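PDB 6EUA: angiopoietin-related protein 3 from Homo sapiens, which suppresses triglyceride clearance by inhibiting lipoprotein lipase, and whose fibrinogen C-terminal domain, the part in this structure, suffices to mediate endothelial cell adhesion. Local coordinates for residues A[38-43]-A[49-54]; A[60-63]-A[68-71]; A[83-88]-A[123-128]. One frame throughout, in Å; residues are numbered along the deposited sequence. Where two conformers were deposited one is given.

Interaction 1 (A[38-43]-A[49-54]); sequences HVYCDV and WTLIQH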
loop_
_atom_site.group_PDB
_atom_site.type_symbol
_atom_site.label_atom_id
_atom_site.label_comp_id
_atom_site.label_asym_id
_atom_site.label_seq_id
_atom_site.Cartn_x
_atom_site.Cartn_y
_atom_site.Cartn_z
ATOM N N HIS A 38 8.686 -7.034 -8.436
ATOM C CA HIS A 38 7.724 -7.019 -7.345
ATOM C C HIS A 38 6.338 -7.376 -7.848
ATOM O O HIS A 38 5.937 -6.962 -8.939
ATOM C CB HIS A 38 7.686 -5.656 -6.653
ATOM C CG HIS A 38 8.956 -5.330 -5.943
ATOM N ND1 HIS A 38 9.098 -5.447 -4.577
ATOM C CD2 HIS A 38 10.164 -4.948 -6.418
ATOM C CE1 HIS A 38 10.335 -5.126 -4.239
ATOM N NE2 HIS A 38 11.002 -4.814 -5.335
ATOM N N VAL A 39 5.603 -8.130 -7.025
ATOM C CA VAL A 39 4.241 -8.532 -7.324
ATOM C C VAL A 39 3.379 -8.228 -6.110
ATOM O O VAL A 39 3.875 -8.030 -4.996
ATOM C CB VAL A 39 4.136 -10.030 -7.684
ATOM C CG1 VAL A 39 4.806 -10.313 -9.017
ATOM C CG2 VAL A 39 4.696 -10.922 -6.545
ATOM N N TYR A 40 2.070 -8.187 -6.341
ATOM C CA TYR A 40 1.098 -8.213 -5.255
ATOM C C TYR A 40 0.653 -9.660 -5.069
ATOM O O TYR A 40 0.126 -10.275 -6.006
ATOM C CB TYR A 40 -0.100 -7.299 -5.529
ATOM C CG TYR A 40 -0.978 -7.160 -4.315
ATOM C CD1 TYR A 40 -2.000 -8.070 -4.059
ATOM C CD2 TYR A 40 -0.763 -6.139 -3.399
ATOM C CE1 TYR A 40 -2.789 -7.955 -2.917
ATOM C CE2 TYR A 40 -1.547 -6.012 -2.265
ATOM C CZ TYR A 40 -2.554 -6.921 -2.032
ATOM O OH TYR A 40 -3.322 -6.798 -0.900
ATOM N N CYS A 41 0.918 -10.220 -3.885
ATOM C CA CYS A 41 0.464 -11.568 -3.560
ATOM C C CYS A 41 -0.877 -11.441 -2.853
ATOM O O CYS A 41 -0.995 -10.710 -1.866
ATOM C CB CYS A 41 1.469 -12.321 -2.684
ATOM S SG CYS A 41 3.075 -12.717 -3.487
ATOM N N ASP A 42 -1.877 -12.156 -3.351
ATOM C CA ASP A 42 -3.245 -12.037 -2.864
ATOM C C ASP A 42 -3.697 -13.404 -2.370
ATOM O O ASP A 42 -3.898 -14.326 -3.169
ATOM C CB ASP A 42 -4.160 -11.509 -3.966
ATOM C CG ASP A 42 -5.403 -10.818 -3.425
ATOM O OD1 ASP A 42 -5.554 -10.710 -2.185
ATOM O OD2 ASP A 42 -6.229 -10.382 -4.261
ATOM N N VAL A 43 -3.835 -13.528 -1.055
ATOM C CA VAL A 43 -4.286 -14.756 -0.412
ATOM C C VAL A 43 -5.797 -14.684 -0.326
ATOM O O VAL A 43 -6.352 -13.724 0.221
ATOM C CB VAL A 43 -3.657 -14.918 0.980
ATOM C CG1 VAL A 43 -4.090 -16.229 1.643
ATOM C CG2 VAL A 43 -2.141 -14.829 0.875
ATOM N N TRP A 49 -2.361 -16.429 -4.414
ATOM C CA TRP A 49 -2.396 -16.112 -5.839
ATOM C C TRP A 49 -1.391 -15.003 -6.125
ATOM O O TRP A 49 -1.119 -14.167 -5.257
ATOM C CB TRP A 49 -3.813 -15.638 -6.302
ATOM C CG TRP A 49 -4.929 -16.643 -6.090
ATOM C CD1 TRP A 49 -5.567 -16.926 -4.911
ATOM C CD2 TRP A 49 -5.514 -17.512 -7.077
ATOM N NE1 TRP A 49 -6.507 -17.916 -5.101
ATOM C CE2 TRP A 49 -6.507 -18.285 -6.422
ATOM C CE3 TRP A 49 -5.299 -17.710 -8.447
ATOM C CZ2 TRP A 49 -7.292 -19.240 -7.097
ATOM C CZ3 TRP A 49 -6.080 -18.652 -9.119
ATOM C CH2 TRP A 49 -7.061 -19.414 -8.435
ATOM N N THR A 50 -0.848 -14.981 -7.352
ATOM C CA THR A 50 -0.160 -13.793 -7.859
ATOM C C THR A 50 -1.188 -12.919 -8.576
ATOM O O THR A 50 -1.829 -13.371 -9.529
ATOM C CB THR A 50 0.987 -14.151 -8.816
ATOM O OG1 THR A 50 1.945 -14.987 -8.153
ATOM C CG2 THR A 50 1.693 -12.876 -9.317
ATOM N N LEU A 51 -1.366 -11.684 -8.117
ATOM C CA LEU A 51 -2.289 -10.767 -8.785
ATOM C C LEU A 51 -1.613 -10.186 -10.023
ATOM O O LEU A 51 -0.568 -9.542 -9.906
ATOM C CB LEU A 51 -2.715 -9.647 -7.836
ATOM C CG LEU A 51 -3.716 -8.579 -8.285
ATOM C CD1 LEU A 51 -5.057 -9.205 -8.726
ATOM C CD2 LEU A 51 -3.957 -7.599 -7.155
ATOM N N ILE A 52 -2.184 -10.411 -11.210
ATOM C CA ILE A 52 -1.565 -9.909 -12.435
ATOM C C ILE A 52 -2.309 -8.720 -13.040
ATOM O O ILE A 52 -1.733 -8.024 -13.890
ATOM C CB ILE A 52 -1.386 -11.023 -13.489
ATOM C CG1 ILE A 52 -2.747 -11.580 -13.936
ATOM C CG2 ILE A 52 -0.474 -12.132 -12.931
ATOM C CD1 ILE A 52 -2.696 -12.313 -15.275
ATOM N N GLN A 53 -3.546 -8.446 -12.619
ATOM C CA GLN A 53 -4.289 -7.304 -13.126
ATOM C C GLN A 53 -5.241 -6.843 -12.029
ATOM O O GLN A 53 -5.832 -7.668 -11.328
ATOM C CB GLN A 53 -5.071 -7.654 -14.409
ATOM C CG GLN A 53 -5.837 -6.477 -15.045
ATOM C CD GLN A 53 -7.320 -6.432 -14.704
ATOM O OE1 GLN A 53 -7.730 -6.756 -13.588
ATOM N NE2 GLN A 53 -8.129 -5.996 -15.661
ATOM N N HIS A 54 -5.418 -5.529 -11.909
ATOM C CA HIS A 54 -6.308 -4.972 -10.896
ATOM C C HIS A 54 -6.887 -3.668 -11.410
ATOM O O HIS A 54 -6.133 -2.766 -11.789
ATOM C CB HIS A 54 -5.575 -4.724 -9.572
ATOM C CG HIS A 54 -6.490 -4.551 -8.402
ATOM N ND1 HIS A 54 -7.853 -4.745 -8.489
ATOM C CD2 HIS A 54 -6.245 -4.197 -7.116
ATOM C CE1 HIS A 54 -8.406 -4.526 -7.308
ATOM N NE2 HIS A 54 -7.451 -4.189 -6.459
HETATM O O HOH W 1 1.414 -8.251 -9.082
#
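The carbonyl oxygen Trp49 O is held by Asp42 N, which donates to it at 2.9 Å in a nearly straight hydrogen bond (170° at the hydrogen); a supplementary CA-H...O contact comes from Cys41, its CA 3.5 Å from Trp49 O. The return bond, Trp49 N to Asp42 O, is also 2.9 Å but more bent, its donor standing above the carbonyl plane. Asp42 O also lies against the rim of the Trp49 indole, in its plane. Asp42 and Trp49 thus form an antiparallel hydrogen-bonded pair in the hairpin of strands 37-44 and 47-55, and Cys41 and Thr50 a non-hydrogen-bonded one. Farther along, Leu51 N reaches Tyr40 O at 2.9 Å, while a water accepts from Tyr40 N and donates to Leu51 O, bridging the parting strands. The two short segments run at 128° to each other, and Ile52 with Gln53 makes a classic beta bulge opposite Met216.

Side chains meet on both faces of the sheet. Tyr40 CG is anti to its own N (chi1 -171°), which sends the ring beside Leu51; Leu51 CD2 comes obliquely to Tyr40 CD1 at 3.7 Å. On the other face, Thr50 CG2 meets Val39 CG1 at 4.0 Å, and Cys41, disulfide-bonded to Cys13, ties the hairpin to helix 13-18. The Asp42 carboxylate is held by Lys215 and Ser24, and by Arg75 of the second subunit, which also bonds Tyr40 OH. Three backbone bonds and one water thus join the strands from Tyr40 to Asp42, carbon contacts lie on both faces, and the acid of Asp42, on the face of Tyr40 and Leu51 and between two basic partners, is likely to stay ionised at a subunit interface.

Interaction 2 (A[60-63]-A[68-71]); sequences QNFN and NYKY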
loop_
_atom_site.group_PDB
_atom_site.type_symbol
_atom_site.label_atom_id
_atom_site.label_comp_id
_atom_site.label_asym_id
_atom_site.label_seq_id
_atom_site.Cartn_x
_atom_site.Cartn_y
_atom_site.Cartn_z
ATOM N N GLN A 60 -6.620 4.652 -14.026
ATOM C CA GLN A 60 -5.470 4.282 -14.836
ATOM C C GLN A 60 -5.925 4.029 -16.269
ATOM O O GLN A 60 -6.884 3.283 -16.496
ATOM C CB GLN A 60 -4.796 3.043 -14.241
ATOM C CG GLN A 60 -3.713 2.465 -15.100
ATOM C CD GLN A 60 -2.588 3.457 -15.327
ATOM O OE1 GLN A 60 -2.207 3.717 -16.464
ATOM N NE2 GLN A 60 -2.067 4.021 -14.248
ATOM N N ASN A 61 -5.259 4.670 -17.235
ATOM C CA ASN A 61 -5.551 4.416 -18.646
ATOM C C ASN A 61 -4.999 3.052 -19.049
ATOM O O ASN A 61 -3.784 2.836 -19.004
ATOM C CB ASN A 61 -4.951 5.514 -19.524
ATOM C CG ASN A 61 -5.465 5.471 -20.970
ATOM O OD1 ASN A 61 -6.049 4.481 -21.408
ATOM N ND2 ASN A 61 -5.265 6.562 -21.700
ATOM N N PHE A 62 -5.877 2.131 -19.457
ATOM C CA PHE A 62 -5.419 0.817 -19.889
ATOM C C PHE A 62 -5.225 0.707 -21.404
ATOM O O PHE A 62 -4.875 -0.373 -21.894
ATOM C CB PHE A 62 -6.377 -0.279 -19.386
ATOM C CG PHE A 62 -6.004 -0.814 -18.034
ATOM C CD1 PHE A 62 -5.979 0.027 -16.938
ATOM C CD2 PHE A 62 -5.636 -2.146 -17.863
ATOM C CE1 PHE A 62 -5.607 -0.440 -15.693
ATOM C CE2 PHE A 62 -5.260 -2.621 -16.609
ATOM C CZ PHE A 62 -5.252 -1.765 -15.522
ATOM N N ASN A 63 -5.428 1.783 -22.160
ATOM C CA ASN A 63 -5.206 1.724 -23.604
ATOM C C ASN A 63 -3.738 1.989 -23.930
ATOM O O ASN A 63 -3.377 2.956 -24.596
ATOM C CB ASN A 63 -6.111 2.701 -24.337
ATOM C CG ASN A 63 -6.104 2.470 -25.822
ATOM O OD1 ASN A 63 -5.837 1.359 -26.281
ATOM N ND2 ASN A 63 -6.380 3.514 -26.590
ATOM N N ASN A 68 4.373 -1.421 -23.218
ATOM C CA ASN A 68 3.910 -1.305 -21.843
ATOM C C ASN A 68 3.067 -2.501 -21.412
ATOM O O ASN A 68 3.166 -2.931 -20.249
ATOM C CB ASN A 68 3.169 0.018 -21.679
ATOM C CG ASN A 68 4.135 1.186 -21.506
ATOM O OD1 ASN A 68 5.305 0.988 -21.173
ATOM N ND2 ASN A 68 3.666 2.397 -21.781
ATOM N N TYR A 69 2.251 -3.072 -22.313
ATOM C CA TYR A 69 1.570 -4.307 -21.935
ATOM C C TYR A 69 2.566 -5.450 -21.760
ATOM O O TYR A 69 2.319 -6.366 -20.957
ATOM C CB TYR A 69 0.475 -4.662 -22.948
ATOM C CG TYR A 69 -0.900 -4.161 -22.524
ATOM C CD1 TYR A 69 -1.445 -3.011 -23.097
ATOM C CD2 TYR A 69 -1.638 -4.814 -21.532
ATOM C CE1 TYR A 69 -2.682 -2.525 -22.705
ATOM C CE2 TYR A 69 -2.894 -4.338 -21.135
ATOM C CZ TYR A 69 -3.407 -3.189 -21.726
ATOM O OH TYR A 69 -4.647 -2.703 -21.351
ATOM N N LYS A 70 3.716 -5.381 -22.432
ATOM C CA LYS A 70 4.726 -6.416 -22.254
ATOM C C LYS A 70 5.485 -6.264 -20.927
ATOM O O LYS A 70 5.744 -7.259 -20.246
ATOM C CB LYS A 70 5.684 -6.409 -23.445
ATOM C CG LYS A 70 6.952 -7.210 -23.257
ATOM C CD LYS A 70 7.952 -6.863 -24.354
ATOM C CE LYS A 70 7.844 -7.806 -25.528
ATOM N NZ LYS A 70 8.641 -9.052 -25.306
ATOM N N TYR A 71 5.834 -5.039 -20.527
ATOM C CA TYR A 71 6.697 -4.844 -19.365
ATOM C C TYR A 71 5.973 -4.388 -18.098
ATOM O O TYR A 71 6.567 -4.455 -17.016
ATOM C CB TYR A 71 7.812 -3.843 -19.701
ATOM C CG TYR A 71 8.743 -4.344 -20.785
ATOM C CD1 TYR A 71 9.521 -5.479 -20.593
ATOM C CD2 TYR A 71 8.815 -3.703 -22.016
ATOM C CE1 TYR A 71 10.374 -5.948 -21.591
ATOM C CE2 TYR A 71 9.664 -4.159 -23.018
ATOM C CZ TYR A 71 10.440 -5.282 -22.799
ATOM O OH TYR A 71 11.275 -5.735 -23.794
#
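The Tyr69 hydroxyl end overlaps the backbone and CB of Phe62. Tyr69 OH donates to Phe62 O; the modelled 2.4 Å is very short, so its exact length is doubtful. The carbonyl oxygen lies close to the plane of the Tyr69 ring, at its edge, with Tyr69 CE1 3.2 Å from Phe62 O. The same hydroxyl packs against the Phe62 side chain, Tyr69 OH being 3.6 Å from Phe62 CB and 3.7 Å from Phe62 CD2. It approaches that ring obliquely, and the two side chains cross at about a right angle. A phenylalanine in place of Tyr69 would probably leave the buried Phe62 carbonyl without its donor and let the loop shift against the helix. In the loop, an Asx turn spans Asn61 to Asn63, with Asn63 N donating to Asn61 OD1 at 2.9 Å. Asn63 is an N-glycosylation site, though no sugar is present in this structure; its OD1 accepts from Gly167 N. Around the contact, Tyr69 and Phe62 both meet Phe73 of strand 73-74 edge-to-face, Tyr69 also meets Trp81 of strand 80-81, and Phe62 takes a cation-pi contact from Arg55 at the end of strand 47-55. An aromatic cluster thus joins the loop after that strand to helix 66-71 and the short strands following it.

Interaction 3 (A[83-88]-A[123-128]); sequences GLEKIY and TNYTLH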
loop_
_atom_site.group_PDB
_atom_site.type_symbol
_atom_site.label_atom_id
_atom_site.label_comp_id
_atom_site.label_asym_id
_atom_site.label_seq_id
_atom_site.Cartn_x
_atom_site.Cartn_y
_atom_site.Cartn_z
ATOM N N GLY A 83 2.446 -7.142 -16.659
ATOM C CA GLY A 83 3.404 -7.211 -17.790
ATOM C C GLY A 83 3.451 -8.626 -18.313
ATOM O O GLY A 83 3.633 -9.592 -17.565
ATOM N N LEU A 84 3.241 -8.767 -19.631
ATOM C CA LEU A 84 3.201 -10.097 -20.242
ATOM C C LEU A 84 4.525 -10.832 -20.059
ATOM O O LEU A 84 4.543 -12.035 -19.761
ATOM C CB LEU A 84 2.845 -9.989 -21.726
ATOM C CG LEU A 84 1.371 -9.648 -21.976
ATOM C CD1 LEU A 84 1.081 -9.244 -23.442
ATOM C CD2 LEU A 84 0.484 -10.814 -21.554
ATOM N N GLU A 85 5.644 -10.121 -20.213
ATOM C CA GLU A 85 6.931 -10.770 -20.012
ATOM C C GLU A 85 7.074 -11.267 -18.577
ATOM O O GLU A 85 7.573 -12.374 -18.340
ATOM C CB GLU A 85 8.065 -9.817 -20.388
ATOM C CG GLU A 85 8.967 -10.361 -21.497
ATOM C CD GLU A 85 8.969 -11.892 -21.573
ATOM O OE1 GLU A 85 9.424 -12.547 -20.596
ATOM O OE2 GLU A 85 8.519 -12.435 -22.612
ATOM N N LYS A 86 6.608 -10.487 -17.611
ATOM C CA LYS A 86 6.686 -10.937 -16.229
ATOM C C LYS A 86 5.721 -12.091 -15.960
ATOM O O LYS A 86 6.081 -13.053 -15.267
ATOM C CB LYS A 86 6.429 -9.761 -15.294
ATOM C CG LYS A 86 7.623 -8.808 -15.206
ATOM C CD LYS A 86 7.338 -7.674 -14.236
ATOM C CE LYS A 86 8.479 -6.672 -14.195
ATOM N NZ LYS A 86 8.792 -6.170 -15.536
ATOM N N ILE A 87 4.509 -12.041 -16.532
ATOM C CA ILE A 87 3.564 -13.145 -16.340
ATOM C C ILE A 87 4.132 -14.428 -16.923
ATOM O O ILE A 87 4.046 -15.499 -16.307
ATOM C CB ILE A 87 2.189 -12.820 -16.956
ATOM C CG1 ILE A 87 1.538 -11.665 -16.220
ATOM C CG2 ILE A 87 1.271 -14.044 -16.903
ATOM C CD1 ILE A 87 0.697 -10.795 -17.130
ATOM N N TYR A 88 4.719 -14.343 -18.126
ATOM C CA TYR A 88 5.279 -15.537 -18.746
ATOM C C TYR A 88 6.462 -16.057 -17.944
ATOM O O TYR A 88 6.647 -17.276 -17.845
ATOM C CB TYR A 88 5.681 -15.276 -20.209
ATOM C CG TYR A 88 6.207 -16.526 -20.884
ATOM C CD1 TYR A 88 5.336 -17.513 -21.324
ATOM C CD2 TYR A 88 7.575 -16.743 -21.040
ATOM C CE1 TYR A 88 5.801 -18.679 -21.909
ATOM C CE2 TYR A 88 8.055 -17.912 -21.631
ATOM C CZ TYR A 88 7.157 -18.876 -22.064
ATOM O OH TYR A 88 7.601 -20.042 -22.653
ATOM N N THR A 123 4.818 -16.241 -29.832
ATOM C CA THR A 123 3.434 -16.561 -30.165
ATOM C C THR A 123 2.486 -15.391 -29.915
ATOM O O THR A 123 1.264 -15.583 -29.949
ATOM C CB THR A 123 2.950 -17.777 -29.362
ATOM O OG1 THR A 123 2.846 -17.428 -27.974
ATOM C CG2 THR A 123 3.895 -18.969 -29.523
ATOM N N ASN A 124 3.018 -14.189 -29.682
ATOM C CA ASN A 124 2.218 -13.058 -29.210
ATOM C C ASN A 124 1.457 -13.439 -27.941
ATOM O O ASN A 124 0.284 -13.095 -27.767
ATOM C CB ASN A 124 1.257 -12.547 -30.290
ATOM C CG ASN A 124 1.971 -11.823 -31.416
ATOM O OD1 ASN A 124 2.908 -11.051 -31.186
ATOM N ND2 ASN A 124 1.532 -12.074 -32.646
ATOM N N TYR A 125 2.128 -14.196 -27.066
ATOM C CA TYR A 125 1.605 -14.545 -25.741
ATOM C C TYR A 125 0.249 -15.248 -25.837
ATOM O O TYR A 125 -0.724 -14.870 -25.179
ATOM C CB TYR A 125 1.534 -13.299 -24.850
ATOM C CG TYR A 125 2.895 -12.687 -24.589
ATOM C CD1 TYR A 125 3.826 -13.354 -23.808
ATOM C CD2 TYR A 125 3.256 -11.459 -25.134
ATOM C CE1 TYR A 125 5.065 -12.816 -23.561
ATOM C CE2 TYR A 125 4.508 -10.907 -24.893
ATOM C CZ TYR A 125 5.410 -11.594 -24.102
ATOM O OH TYR A 125 6.666 -11.081 -23.832
ATOM N N THR A 126 0.194 -16.291 -26.666
ATOM C CA THR A 126 -1.074 -16.957 -26.946
ATOM C C THR A 126 -1.598 -17.679 -25.711
ATOM O O THR A 126 -0.873 -18.440 -25.063
ATOM C CB THR A 126 -0.906 -17.929 -28.101
ATOM O OG1 THR A 126 -0.506 -17.190 -29.260
ATOM C CG2 THR A 126 -2.218 -18.631 -28.392
ATOM N N LEU A 127 -2.867 -17.439 -25.394
ATOM C CA LEU A 127 -3.511 -17.958 -24.198
ATOM C C LEU A 127 -4.511 -19.044 -24.569
ATOM O O LEU A 127 -5.295 -18.877 -25.504
ATOM C CB LEU A 127 -4.225 -16.836 -23.451
ATOM C CG LEU A 127 -4.845 -17.196 -22.111
ATOM C CD1 LEU A 127 -3.719 -17.328 -21.096
ATOM C CD2 LEU A 127 -5.826 -16.113 -21.693
ATOM N N HIS A 128 -4.489 -20.153 -23.830
ATOM C CA HIS A 128 -5.398 -21.276 -24.052
ATOM C C HIS A 128 -6.075 -21.608 -22.724
ATOM O O HIS A 128 -5.411 -22.076 -21.791
ATOM C CB HIS A 128 -4.641 -22.483 -24.615
ATOM C CG HIS A 128 -5.512 -23.659 -24.930
ATOM N ND1 HIS A 128 -5.616 -24.754 -24.098
ATOM C CD2 HIS A 128 -6.316 -23.917 -25.989
ATOM C CE1 HIS A 128 -6.453 -25.630 -24.625
ATOM N NE2 HIS A 128 -6.890 -25.148 -25.775
#
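Tyr125 sends its ring from CB across the first turn of helix 84-91, its CG anti to the carbonyl carbon (chi1 -63°), which turns the ring toward that helix. CG is already under Leu84, 3.9 Å from Leu84 CB, and CD2 is closer still to Leu84 CD1, at 3.5 Å. Leu84 CB stands almost on the ring normal, 3.6 Å from the Tyr125 centroid: a CH-pi contact over the face. CE1 passes Tyr88 CB, which comes in at the ring edge, 4.2 Å from Tyr125 CE1. At the tip, in the Glu85 conformer given, one of two and so doubtful for the other, OH donates to Glu85 OE2 at 2.6 Å, on the anti side and 26° out of the carboxylate plane. The hydroxyl is also hydrogen-bonded to Lys70 NZ. In the loop that carries the ring, an ST motif joins Thr126 N to Thr123 OG1. Tyr125 O accepts from Trp170 NE1, and Leu84 packs on Trp170 and on Phe148. The loop leading into strand 127-134 is thereby laid against the start of helix 84-91, with strands 147-149 and 169-171 alongside.

Interaction 1 is buried sheet pairing, held mainly by backbone bonds. Interaction 2 is also buried but depends on one hydroxyl-to-carbonyl bond among aromatic rings. Interaction 3 is only partly buried, joining ring-face packing to a side-chain carboxylate. The three adjoin one another in this fibrinogen C-terminal domain. Interactions 1 and 2 meet where Phe62 packs on Gln53 and His54 of strand 47-55; 1 and 3 reach the same antiparallel sheet and touch through Ile52 against Ile87. Interactions 2 and 3 are joined by main chain between helix 66-71 and helix 84-91: Tyr69 O lies 2.9 Å from Leu84 N and Lys70 O 2.9 Å from Glu85 N, both probable hydrogen bonds.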